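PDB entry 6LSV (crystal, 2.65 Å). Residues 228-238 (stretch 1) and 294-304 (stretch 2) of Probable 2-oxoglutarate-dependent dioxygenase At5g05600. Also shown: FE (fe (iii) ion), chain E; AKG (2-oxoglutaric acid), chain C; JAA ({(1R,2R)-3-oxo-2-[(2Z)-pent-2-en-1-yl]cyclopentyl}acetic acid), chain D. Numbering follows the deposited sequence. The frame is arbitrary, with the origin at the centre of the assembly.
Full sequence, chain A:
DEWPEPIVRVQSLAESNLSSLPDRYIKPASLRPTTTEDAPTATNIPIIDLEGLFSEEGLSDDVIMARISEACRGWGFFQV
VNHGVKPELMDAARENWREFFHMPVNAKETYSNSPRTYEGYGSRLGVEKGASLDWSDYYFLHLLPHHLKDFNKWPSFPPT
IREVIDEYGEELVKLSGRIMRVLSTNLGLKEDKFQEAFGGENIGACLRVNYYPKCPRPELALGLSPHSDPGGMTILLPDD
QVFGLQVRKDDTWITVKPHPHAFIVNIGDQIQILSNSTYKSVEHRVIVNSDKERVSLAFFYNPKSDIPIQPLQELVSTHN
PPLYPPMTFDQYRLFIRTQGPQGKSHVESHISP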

# COMPACT_ATOMS: atom_id res chain seq x y z
N SER A 228 -1.18 -0.05 -8.58
CA SER A 228 0.14 0.02 -7.98
C SER A 228 0.15 1.19 -7.00
O SER A 228 -0.59 2.16 -7.16
N ASP A 229 0.98 1.08 -5.97
CA ASP A 229 1.04 2.12 -4.96
C ASP A 229 1.70 3.37 -5.54
O ASP A 229 2.76 3.26 -6.17
N PRO A 230 1.12 4.55 -5.35
CA PRO A 230 1.68 5.76 -5.99
C PRO A 230 3.03 6.18 -5.42
O PRO A 230 3.81 6.80 -6.15
N GLY A 231 3.31 5.87 -4.16
CA GLY A 231 4.49 6.40 -3.49
C GLY A 231 5.76 5.64 -3.82
O GLY A 231 5.88 4.98 -4.85
N GLY A 232 6.72 5.75 -2.90
CA GLY A 232 8.04 5.17 -3.09
C GLY A 232 8.07 3.67 -2.94
O GLY A 232 8.23 2.94 -3.92
N MET A 233 7.94 3.18 -1.71
CA MET A 233 7.81 1.76 -1.46
C MET A 233 6.76 1.53 -0.38
O MET A 233 6.51 2.40 0.46
N THR A 234 6.14 0.36 -0.42
CA THR A 234 5.16 -0.05 0.57
C THR A 234 5.71 -1.23 1.36
O THR A 234 6.21 -2.20 0.77
N ILE A 235 5.62 -1.15 2.68
CA ILE A 235 5.88 -2.28 3.55
C ILE A 235 4.52 -2.80 4.00
O ILE A 235 3.80 -2.12 4.74
N LEU A 236 4.16 -3.99 3.52
CA LEU A 236 2.82 -4.54 3.69
C LEU A 236 2.86 -5.67 4.71
O LEU A 236 3.66 -6.61 4.58
N LEU A 237 2.00 -5.58 5.73
CA LEU A 237 1.80 -6.67 6.68
C LEU A 237 0.45 -7.30 6.37
O LEU A 237 -0.59 -6.84 6.88
N PRO A 238 0.40 -8.32 5.53
CA PRO A 238 -0.89 -8.93 5.18
C PRO A 238 -1.43 -9.77 6.32
O PRO A 238 -0.70 -10.17 7.23
N ARG A 294 -10.45 -10.02 6.86
CA ARG A 294 -9.01 -9.82 6.74
C ARG A 294 -8.67 -8.45 7.31
O ARG A 294 -9.49 -7.54 7.31
N VAL A 295 -7.44 -8.33 7.80
CA VAL A 295 -6.89 -7.05 8.25
C VAL A 295 -5.45 -6.97 7.77
O VAL A 295 -4.64 -7.84 8.10
N SER A 296 -5.14 -5.95 6.98
CA SER A 296 -3.80 -5.76 6.46
C SER A 296 -3.34 -4.33 6.70
O SER A 296 -4.14 -3.40 6.70
N LEU A 297 -2.03 -4.18 6.89
CA LEU A 297 -1.42 -2.90 7.24
C LEU A 297 -0.46 -2.50 6.13
O LEU A 297 0.49 -3.23 5.82
N ALA A 298 -0.72 -1.34 5.52
CA ALA A 298 0.08 -0.83 4.42
C ALA A 298 0.84 0.40 4.89
O ALA A 298 0.24 1.46 5.11
N PHE A 299 2.15 0.26 5.05
CA PHE A 299 3.03 1.37 5.39
C PHE A 299 3.64 1.92 4.12
O PHE A 299 4.23 1.17 3.33
N PHE A 300 3.50 3.23 3.90
CA PHE A 300 3.98 3.89 2.70
C PHE A 300 5.20 4.73 3.04
O PHE A 300 5.14 5.61 3.91
N TYR A 301 6.31 4.46 2.36
CA TYR A 301 7.55 5.22 2.50
C TYR A 301 7.72 6.07 1.24
O TYR A 301 7.97 5.54 0.15
N ASN A 302 7.58 7.38 1.39
CA ASN A 302 7.42 8.22 0.22
C ASN A 302 8.50 9.29 0.15
O ASN A 302 9.05 9.69 1.17
N PRO A 303 8.83 9.76 -1.05
CA PRO A 303 9.72 10.92 -1.16
C PRO A 303 9.03 12.17 -0.65
O PRO A 303 7.80 12.28 -0.69
N LYS A 304 9.83 13.11 -0.16
CA LYS A 304 9.33 14.44 0.19
C LYS A 304 8.44 14.98 -0.94
O LYS A 304 8.85 15.02 -2.10

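Strands 233-237 and 294-302 run antiparallel, so side chains of paired residues leave the sheet on a common face and pack side by side. On one face lie M233 with Y301, I235 with F299 and L237 with L297. I235 (chi1 m, chi2 t) sets CD1 4.1 Å from CD1 of F299 (chi1 t), approaching that ring obliquely. L237 (t, p) meets L297 (m, p) at the root, CB to CB 4.1 Å, while M233 (p, t, m) brings CG 3.8 Å from CB of Y301, whose t rotamer leads its ring away from stretch 1. The backbone ladder fixes this register: I235 N to F299 O and L237 N to L297 O are hydrogen bonds of 2.8 Å each, and F299 N returns one to I235 O at 2.9 Å. Water 1 donates to I235 O (3.0 Å) and, weakly, to L297 O (2.8 Å).

T234, L236, A298 and F300 occupy the other face, which carries the bound groups. L236 (t, p) extends CD1 to 4.4 Å from A298 CB and 3.7 Å from AKG C4. F300 (m) receives T234 OG1 at its ring edge, 3.4 Å from CD1, and sets CZ 3.9 Å from JAA C09. T234 (m) also donates from OG1 to D229 OD2, a very short 2.5 Å hydrogen bond, leaving D229 (m) to bind FE through OD1 at 2.5 Å; AKG O1 binds the metal at 2.0 Å.

At one end, R294 (m, t, p) grips the AKG carboxylate with two hydrogen bonds, NH1 to O4 at 2.9 Å and NH2 to O3 at 2.8 Å; P238 CB lies 3.8 Å from NH2, near the guanidinium plane. S296 (m) places OG 2.9 Å from AKG O4. At the other end, N302 (m) turns OD1 back to accept from G232 N at 3.2 Å; a CB on G231 would clash with that oxygen.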

# COMPACT_ATOMS: atom_id res chain seq x y z
CB SER A 228 1.24 0.20 -9.04
OG SER A 228 1.01 1.34 -9.85
CB ASP A 229 1.80 1.63 -3.74
CG ASP A 229 1.07 0.52 -3.02
OD1 ASP A 229 -0.18 0.55 -3.01
OD2 ASP A 229 1.74 -0.39 -2.48
CB PRO A 230 0.61 6.82 -5.73
CG PRO A 230 -0.14 6.33 -4.53
CD PRO A 230 -0.12 4.84 -4.60
CB MET A 233 9.14 1.10 -1.03
CG MET A 233 9.91 1.86 0.04
SD MET A 233 11.31 0.90 0.66
CE MET A 233 10.46 -0.34 1.64
CB THR A 234 3.83 -0.43 -0.08
OG1 THR A 234 3.38 0.64 -0.92
CG2 THR A 234 2.77 -0.70 0.99
CB ILE A 235 6.78 -1.91 4.74
CG1 ILE A 235 8.15 -1.46 4.23
CG2 ILE A 235 6.95 -3.09 5.68
CD1 ILE A 235 9.08 -0.97 5.32
CB LEU A 236 2.28 -5.05 2.35
CG LEU A 236 0.91 -5.73 2.26
CD1 LEU A 236 -0.20 -4.83 2.78
CD2 LEU A 236 0.63 -6.12 0.81
CB LEU A 237 1.85 -6.17 8.13
CG LEU A 237 1.69 -7.27 9.19
CD1 LEU A 237 2.60 -8.45 8.87
CD2 LEU A 237 1.97 -6.73 10.58
CB PRO A 238 -0.56 -9.79 3.96
CG PRO A 238 0.89 -10.12 4.11
CD PRO A 238 1.53 -8.98 4.86
CB ARG A 294 -8.53 -9.91 5.28
CG ARG A 294 -8.38 -11.33 4.75
CD ARG A 294 -7.72 -11.37 3.36
NE ARG A 294 -6.26 -11.27 3.41
CZ ARG A 294 -5.58 -10.18 3.07
NH1 ARG A 294 -6.21 -9.09 2.65
NH2 ARG A 294 -4.25 -10.18 3.16
CB VAL A 295 -6.95 -6.89 9.78
CG1 VAL A 295 -5.97 -5.82 10.23
CG2 VAL A 295 -8.37 -6.54 10.23
CB SER A 296 -3.72 -6.10 4.97
OG SER A 296 -4.41 -7.31 4.69
CB LEU A 297 -0.69 -2.99 8.58
CG LEU A 297 -1.51 -2.94 9.88
CD1 LEU A 297 -2.37 -4.18 10.07
CD2 LEU A 297 -0.59 -2.75 11.07
CB ALA A 298 -0.80 -0.51 3.21
CB PHE A 299 4.11 0.90 6.37
CG PHE A 299 5.15 1.94 6.68
CD1 PHE A 299 6.33 1.99 5.95
CD2 PHE A 299 4.97 2.84 7.72
CE1 PHE A 299 7.30 2.94 6.24
CE2 PHE A 299 5.93 3.78 8.01
CZ PHE A 299 7.10 3.83 7.27
CB PHE A 300 2.89 4.76 2.07
CG PHE A 300 1.62 4.02 1.77
CD1 PHE A 300 1.60 2.97 0.86
CD2 PHE A 300 0.44 4.39 2.39
CE1 PHE A 300 0.41 2.30 0.58
CE2 PHE A 300 -0.74 3.73 2.11
CZ PHE A 300 -0.75 2.68 1.21
CB TYR A 301 8.74 4.28 2.70
CG TYR A 301 10.00 4.95 3.17
CD1 TYR A 301 10.15 5.35 4.50
CD2 TYR A 301 11.06 5.18 2.29
CE1 TYR A 301 11.32 5.95 4.93
CE2 TYR A 301 12.22 5.78 2.72
CZ TYR A 301 12.35 6.17 4.04
OH TYR A 301 13.51 6.77 4.46
CB ASN A 302 6.04 8.89 0.22
CG ASN A 302 4.91 7.89 0.20
OD1 ASN A 302 5.01 6.84 -0.44
ND2 ASN A 302 3.83 8.20 0.90
CB PRO A 303 10.01 11.01 -2.66
CG PRO A 303 8.87 10.32 -3.32
CD PRO A 303 8.42 9.24 -2.37
CB LYS A 304 10.51 15.37 0.45
CG LYS A 304 10.17 16.68 1.13
CD LYS A 304 11.43 17.42 1.56
CE LYS A 304 11.11 18.79 2.13
NZ LYS A 304 10.36 19.63 1.16
FE FE E . -1.76 -1.13 -2.21
C1 AKG C . -2.78 -1.95 0.06
O1 AKG C . -1.63 -1.56 -0.24
O2 AKG C . -3.60 -1.12 0.54
C2 AKG C . -3.17 -3.41 -0.17
O5 AKG C . -3.17 -3.83 -1.28
C3 AKG C . -3.58 -4.34 0.98
C4 AKG C . -3.05 -5.75 0.69
C5 AKG C . -3.77 -6.80 1.55
O3 AKG C . -3.19 -7.86 1.89
O4 AKG C . -4.95 -6.59 1.91
O01 JAA D . -5.77 5.68 0.96
O02 JAA D . -0.52 9.01 -0.39
O03 JAA D . -1.95 10.27 -1.44
C04 JAA D . -3.19 7.53 -0.22
C05 JAA D . -4.23 6.31 -0.53
C06 JAA D . -4.12 8.70 0.21
C07 JAA D . -5.34 8.13 0.51
C08 JAA D . -5.16 6.51 0.36
C09 JAA D . -3.55 4.89 -0.33
C10 JAA D . -2.44 7.90 -1.37
C11 JAA D . -2.87 4.45 -1.62
C12 JAA D . -1.58 9.13 -1.05
C13 JAA D . -3.06 3.24 -2.12
C14 JAA D . -3.96 2.22 -1.43
C15 JAA D . -4.98 1.68 -2.43
O HOH W 1 2.41 -2.05 7.41